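D,D-dipeptidase/D,D-carboxypeptidase (Enterococcus faecalis, PDB 4MUQ) is a zinc-dependent D,D-peptidase of vancomycin resistance that hydrolyses D-Ala-D-Ala dipeptides and probably also acts as a carboxypeptidase. Local coordinates at residues I135-E138 with F139-A142; Y197-D200 with N201-L204. All coordinates share one frame; numbering follows the deposited sequence. Where two conformers were deposited one is given.

Interaction 1 (I135-E138 with F139-A142)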
ATOM      1  N   ILE A 135      -1.676  -7.585  20.766  1.00 24.79           N
ATOM      2  CA  ILE A 135      -0.527  -7.153  19.982  1.00 22.84           C
ATOM      3  C   ILE A 135      -0.882  -6.856  18.526  1.00 22.49           C
ATOM      4  O   ILE A 135      -0.334  -5.929  17.932  1.00 19.79           O
ATOM      5  CB  ILE A 135       0.641  -8.180  20.082  1.00 24.01           C
ATOM      6  CG1 ILE A 135       1.930  -7.594  19.506  1.00 26.55           C
ATOM      7  CG2 ILE A 135       0.277  -9.505  19.416  1.00 30.40           C
ATOM      8  CD1 ILE A 135       2.432  -6.378  20.268  1.00 28.83           C
ATOM      9  N   CYS A 136      -1.806  -7.625  17.952  1.00 20.37           N
ATOM     10  CA  CYS A 136      -2.201  -7.403  16.567  1.00 18.27           C
ATOM     11  C   CYS A 136      -2.874  -6.050  16.406  1.00 17.24           C
ATOM     12  O   CYS A 136      -2.672  -5.357  15.406  1.00 17.85           O
ATOM     13  CB  CYS A 136      -3.126  -8.509  16.063  1.00 20.18           C
ATOM     14  SG  CYS A 136      -2.349 -10.124  15.993  1.00 22.24           S
ATOM     15  N   ASP A 137      -3.668  -5.665  17.400  1.00 19.39           N
ATOM     16  CA  ASP A 137      -4.319  -4.362  17.345  1.00 21.02           C
ATOM     17  C   ASP A 137      -3.344  -3.225  17.648  1.00 17.68           C
ATOM     18  O   ASP A 137      -3.509  -2.115  17.135  1.00 20.56           O
ATOM     19  CB  ASP A 137      -5.520  -4.282  18.280  1.00 22.71           C
ATOM     20  CG  ASP A 137      -6.534  -3.261  17.813  1.00 22.75           C
ATOM     21  OD1 ASP A 137      -6.886  -3.288  16.615  1.00 20.93           O
ATOM     22  OD2 ASP A 137      -6.951  -2.414  18.628  1.00 29.45           O
ATOM     23  N   GLU A 138      -2.329  -3.499  18.460  1.00 19.17           N
ATOM     24  CA  GLU A 138      -1.249  -2.534  18.647  1.00 21.21           C
ATOM     25  C   GLU A 138      -0.558  -2.258  17.317  1.00 20.13           C
ATOM     26  O   GLU A 138      -0.268  -1.106  16.983  1.00 19.81           O
ATOM     27  CB  GLU A 138      -0.224  -3.043  19.662  1.00 22.13           C
ATOM     28  CG  GLU A 138      -0.686  -2.984  21.108  1.00 25.87           C
ATOM     29  CD  GLU A 138       0.463  -3.174  22.087  1.00 32.21           C
ATOM     30  OE1 GLU A 138       0.363  -4.064  22.956  1.00 49.61           O
ATOM     31  OE2 GLU A 138       1.465  -2.431  21.992  1.00 41.79           O
ATOM     32  N   PHE A 139      -0.308  -3.307  16.541  1.00 17.25           N
ATOM     33  CA  PHE A 139       0.232  -3.115  15.207  1.00 16.11           C
ATOM     34  C   PHE A 139      -0.704  -2.254  14.362  1.00 15.81           C
ATOM     35  O   PHE A 139      -0.275  -1.296  13.697  1.00 15.62           O
ATOM     36  CB  PHE A 139       0.480  -4.452  14.489  1.00 17.40           C
ATOM     37  CG  PHE A 139       1.017  -4.276  13.094  1.00 16.15           C
ATOM     38  CD1 PHE A 139       2.387  -4.287  12.862  1.00 18.51           C
ATOM     39  CD2 PHE A 139       0.162  -4.062  12.024  1.00 14.07           C
ATOM     40  CE1 PHE A 139       2.896  -4.090  11.582  1.00 17.93           C
ATOM     41  CE2 PHE A 139       0.655  -3.847  10.743  1.00 13.31           C
ATOM     42  CZ  PHE A 139       2.030  -3.873  10.524  1.00 16.48           C
ATOM     43  N   ARG A 140      -1.978  -2.633  14.348  1.00 14.94           N
ATOM     44  CA  ARG A 140      -2.957  -1.987  13.491  1.00 15.62           C
ATOM     45  C   ARG A 140      -3.066  -0.505  13.821  1.00 17.24           C
ATOM     46  O   ARG A 140      -3.168   0.330  12.917  1.00 19.75           O
ATOM     47  CB  ARG A 140      -4.310  -2.699  13.619  1.00 16.33           C
ATOM     48  CG  ARG A 140      -5.416  -2.131  12.765  1.00 17.18           C
ATOM     49  CD  ARG A 140      -6.715  -2.850  13.071  1.00 17.07           C
ATOM     50  NE  ARG A 140      -6.779  -4.189  12.476  1.00 14.36           N
ATOM     51  CZ  ARG A 140      -6.667  -5.323  13.171  1.00 15.18           C
ATOM     52  NH1 ARG A 140      -6.444  -5.304  14.475  1.00 16.96           N
ATOM     53  NH2 ARG A 140      -6.766  -6.492  12.553  1.00 15.14           N
ATOM     54  N   ARG A 141      -3.005  -0.168  15.103  1.00 19.03           N
ATOM     55  CA  ARG A 141      -3.127   1.224  15.531  0.50 15.70           C
ATOM     56  C   ARG A 141      -1.849   2.039  15.286  1.00 23.08           C
ATOM     57  O   ARG A 141      -1.906   3.249  15.071  1.00 23.31           O
ATOM     58  CB  ARG A 141      -3.577   1.303  16.993  0.50 27.40           C
ATOM     59  CG  ARG A 141      -4.996   0.767  17.217  0.50 30.14           C
ATOM     60  CD  ARG A 141      -5.445   0.921  18.666  0.50 37.93           C
ATOM     61  NE  ARG A 141      -6.888   0.738  18.824  0.50 36.40           N
ATOM     62  CZ  ARG A 141      -7.599   1.231  19.835  0.50 35.41           C
ATOM     63  NH1 ARG A 141      -7.006   1.944  20.783  0.50 37.47           N
ATOM     64  NH2 ARG A 141      -8.906   1.015  19.899  0.50 39.59           N
ATOM     65  N   ALA A 142      -0.696   1.374  15.299  1.00 18.57           N
ATOM     66  CA  ALA A 142       0.582   2.049  15.027  1.00 17.60           C
ATOM     67  C   ALA A 142       0.857   2.220  13.529  1.00 17.24           C
ATOM     68  O   ALA A 142       1.537   3.163  13.110  1.00 18.07           O
ATOM     69  CB  ALA A 142       1.721   1.301  15.671  1.00 19.04           C
TER
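Arg140 sits one turn along from Asp137, and its side chain can be followed from the helix backbone out to an ion pair. Its CB lies beside the carbonyls of the preceding turn, 3.6 Å from Cys136 O and 3.7 Å from Asp137 O. The chain runs extended through CG, then bends at chi3 (-76°), which swings the tip back along the helix. On that path CD passes 3.6 Å from Asp137 OD1. At the tip NH1 donates to the same Asp137 OD1 at 3.0 Å, a charged hydrogen bond with an N-H...O angle of 147°. The carboxylate oxygen receives it on its anti lone pair and lies at the guanidinium edge, near its plane, while the two flat groups are turned 39° against each other. Both segments belong to helix 134-142 of the hedgehog/DD-peptidase fold, where the i to i+4 ladder runs through Ile135 O to Phe139 N, Cys136 O to Arg140 N (3.0 Å), Asp137 O to Arg141 N and Glu138 O to Ala142 N. The other carboxylate oxygen, Asp137 OD2, makes a second salt bridge at 3.2 Å to Arg141 NE, in one of two modelled arginine conformers, so this arm of the network is less certain. Asp137 is only one of the acceptors that fix Arg140: NE bonds to Gln150 OE1, NH2 to the carbonyls of Phe130 and Pro166, and NH1 also to Pro131 O. Five bonds thus restrain the guanidinium against rotation, with Tyr132 adding a cation-pi contact. Phe139 keeps its CB 3.4 Å from Cys136 O and sends its buried ring away from the charged pair, onto Leu55, Ile58 and Ile62 of helix 49-62 and edge-to-face with Phe169.

Interaction 2 (Y197-D200 with N201-L204)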
ATOM      1  N   TYR A 197      -6.616  18.458  -4.961  1.00 19.49           N
ATOM      2  CA  TYR A 197      -5.489  19.316  -4.602  1.00 20.85           C
ATOM      3  C   TYR A 197      -4.426  19.339  -5.700  1.00 21.43           C
ATOM      4  O   TYR A 197      -3.572  18.460  -5.768  1.00 22.19           O
ATOM      5  CB  TYR A 197      -4.872  18.854  -3.280  1.00 19.41           C
ATOM      6  CG  TYR A 197      -5.816  18.976  -2.108  1.00 21.54           C
ATOM      7  CD1 TYR A 197      -5.920  20.164  -1.396  1.00 22.99           C
ATOM      8  CD2 TYR A 197      -6.618  17.913  -1.724  1.00 20.36           C
ATOM      9  CE1 TYR A 197      -6.789  20.285  -0.332  1.00 26.27           C
ATOM     10  CE2 TYR A 197      -7.496  18.032  -0.667  1.00 21.09           C
ATOM     11  CZ  TYR A 197      -7.567  19.215   0.031  1.00 23.47           C
ATOM     12  OH  TYR A 197      -8.438  19.328   1.090  1.00 26.61           O
ATOM     13  N   LEU A 198      -4.484  20.348  -6.560  1.00 24.30           N
ATOM     14  CA  LEU A 198      -3.513  20.489  -7.641  1.00 23.57           C
ATOM     15  C   LEU A 198      -2.338  21.338  -7.171  1.00 24.20           C
ATOM     16  O   LEU A 198      -2.310  21.772  -6.023  1.00 25.25           O
ATOM     17  CB  LEU A 198      -4.175  21.123  -8.856  1.00 24.45           C
ATOM     18  CG  LEU A 198      -5.487  20.437  -9.225  1.00 24.57           C
ATOM     19  CD1 LEU A 198      -6.168  21.170 -10.357  1.00 31.86           C
ATOM     20  CD2 LEU A 198      -5.218  18.999  -9.610  1.00 26.09           C
ATOM     21  N   GLU A 199      -1.367  21.576  -8.045  1.00 26.95           N
ATOM     22  CA  GLU A 199      -0.158  22.282  -7.623  1.00 25.80           C
ATOM     23  C   GLU A 199      -0.438  23.684  -7.093  1.00 28.09           C
ATOM     24  O   GLU A 199       0.283  24.191  -6.230  1.00 29.94           O
ATOM     25  CB  GLU A 199       0.861  22.348  -8.754  1.00 35.07           C
ATOM     26  CG  GLU A 199       2.197  22.916  -8.320  1.00 34.55           C
ATOM     27  CD  GLU A 199       3.172  23.017  -9.463  1.00 52.32           C
ATOM     28  OE1 GLU A 199       2.869  22.459 -10.538  1.00 59.05           O
ATOM     29  OE2 GLU A 199       4.234  23.650  -9.285  1.00 54.16           O
ATOM     30  N   ASP A 200      -1.502  24.299  -7.594  1.00 33.16           N
ATOM     31  CA  ASP A 200      -1.834  25.654  -7.175  1.00 32.37           C
ATOM     32  C   ASP A 200      -2.803  25.683  -5.993  1.00 31.91           C
ATOM     33  O   ASP A 200      -3.180  26.752  -5.519  1.00 34.34           O
ATOM     34  CB  ASP A 200      -2.346  26.475  -8.358  1.00 37.82           C
ATOM     35  CG  ASP A 200      -1.263  26.732  -9.395  1.00 54.77           C
ATOM     36  OD1 ASP A 200      -0.074  26.787  -9.013  1.00 56.01           O
ATOM     37  OD2 ASP A 200      -1.598  26.877 -10.591  1.00 62.48           O
ATOM     38  N   ASN A 201      -3.197  24.504  -5.519  1.00 32.18           N
ATOM     39  CA  ASN A 201      -3.879  24.382  -4.232  1.00 28.23           C
ATOM     40  C   ASN A 201      -3.477  23.077  -3.545  1.00 25.21           C
ATOM     41  O   ASN A 201      -4.259  22.131  -3.431  1.00 27.55           O
ATOM     42  CB  ASN A 201      -5.405  24.540  -4.350  1.00 32.39           C
ATOM     43  CG  ASN A 201      -6.069  23.406  -5.120  1.00 38.27           C
ATOM     44  OD1 ASN A 201      -5.628  23.025  -6.206  1.00 34.19           O
ATOM     45  ND2 ASN A 201      -7.137  22.853  -4.547  1.00 31.26           N
ATOM     46  N   LYS A 202      -2.222  23.035  -3.107  1.00 27.18           N
ATOM     47  CA  LYS A 202      -1.649  21.842  -2.500  1.00 22.98           C
ATOM     48  C   LYS A 202      -2.327  21.491  -1.182  1.00 22.13           C
ATOM     49  O   LYS A 202      -2.872  22.360  -0.499  1.00 24.01           O
ATOM     50  CB  LYS A 202      -0.155  22.050  -2.257  1.00 26.12           C
ATOM     51  CG  LYS A 202       0.661  22.336  -3.504  1.00 25.33           C
ATOM     52  CD  LYS A 202       2.152  22.410  -3.174  1.00 35.04           C
ATOM     53  CE  LYS A 202       2.989  22.704  -4.413  1.00 34.31           C
ATOM     54  NZ  LYS A 202       3.250  24.152  -4.590  1.00 38.21           N
ATOM     55  N   TYR A 203      -2.290  20.209  -0.836  1.00 20.11           N
ATOM     56  CA  TYR A 203      -2.734  19.748   0.475  1.00 19.24           C
ATOM     57  C   TYR A 203      -1.600  19.952   1.473  1.00 20.33           C
ATOM     58  O   TYR A 203      -0.450  19.623   1.182  1.00 23.65           O
ATOM     59  CB  TYR A 203      -3.128  18.260   0.425  1.00 17.76           C
ATOM     60  CG  TYR A 203      -3.628  17.721   1.751  1.00 17.43           C
ATOM     61  CD1 TYR A 203      -4.977  17.799   2.092  1.00 32.21           C
ATOM     62  CD2 TYR A 203      -2.752  17.163   2.674  1.00 19.17           C
ATOM     63  CE1 TYR A 203      -5.437  17.317   3.304  1.00 29.01           C
ATOM     64  CE2 TYR A 203      -3.206  16.683   3.899  1.00 19.73           C
ATOM     65  CZ  TYR A 203      -4.544  16.758   4.200  1.00 21.35           C
ATOM     66  OH  TYR A 203      -4.995  16.285   5.413  1.00 29.13           O
ATOM     67  N   LEU A 204      -1.925  20.477   2.648  1.00 21.88           N
ATOM     68  CA  LEU A 204      -0.922  20.703   3.684  1.00 23.42           C
ATOM     69  C   LEU A 204      -1.057  19.701   4.830  1.00 22.49           C
ATOM     70  O   LEU A 204      -2.096  19.640   5.490  1.00 24.63           O
ATOM     71  CB  LEU A 204      -1.019  22.132   4.233  1.00 26.68           C
ATOM     72  CG  LEU A 204      -0.075  22.426   5.397  1.00 28.87           C
ATOM     73  CD1 LEU A 204       1.365  22.289   4.955  1.00 36.66           C
ATOM     74  CD2 LEU A 204      -0.323  23.821   5.965  1.00 32.40           C
TER
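A type I beta turn at residues 198-201 leads the chain from the loop after helix 187-194 into strand 203-205. Two observations define it: Asn201 N donates to Leu198 O at 2.9 Å, and Glu199 and Asp200 have the backbone angles of that turn type. Asn201 adds a side-chain bond in the reverse sense, its OD1 accepting Leu198 N, also at 2.9 Å. That N-H comes from above the carbonyl plane, 51° out of it, so it does not follow a lone pair. The chi1 of 67°, which sets CG between backbone N and carbonyl carbon, folds the amide back over the turn beside Leu198, whose CB is 3.6 Å from Asn201 OD1. The amide's other end, ND2, reaches Ala196 O, so both ends are held.

On the strand side Tyr203 presents its ring edge to the face of Tyr197. The T-shaped pair has ring planes at 86° and centroids 5.1 Å apart. Tyr203 CD1 approaches nearest at Tyr197 CZ, 3.6 Å away, toward the rim of that ring. Tyr203 CB also lies over the same ring in a CH-pi contact, 4.0 Å from its centroid, while Asn201 O meets the Tyr197 ring edge at CD1. Backbone bonds from Tyr197 to Tyr217 and from Tyr203 to Ile215 tie the chain on either side of the turn to strand 213-219.

Lys202 folds alongside Glu199, yet NZ makes just a weak bond to Glu199 O at 3.4 Å. Its cation also meets Tyr216, and the Glu199 carboxylate pairs with Lys228. The turn itself is therefore closed by amide and backbone hydrogen bonds, and the aromatic packing joins the residues that flank it, while the charge pairing of Glu199 is directed to a residue beyond it.

How the interactions relate
Both interactions are local, joining residues within one continuous run of chain, but they serve different parts of the fold. Interaction 1 is partly buried: its helix lies against helix 49-62 and strands of the sheet that carries zinc ligands, and the Arg140 side chain is about 9 Å from that of His168. Interaction 2 is a surface contact, away from the annotated sites, at the edge of the second four-stranded sheet. Repeating helical bonds and a charge network with a multiply bonded guanidinium mark residues 135-142, whereas residues 197-204 rely on a turn and a tyrosine pair. Their centres are 32 Å apart, and their nearest atoms about 17 Å, so they do not touch.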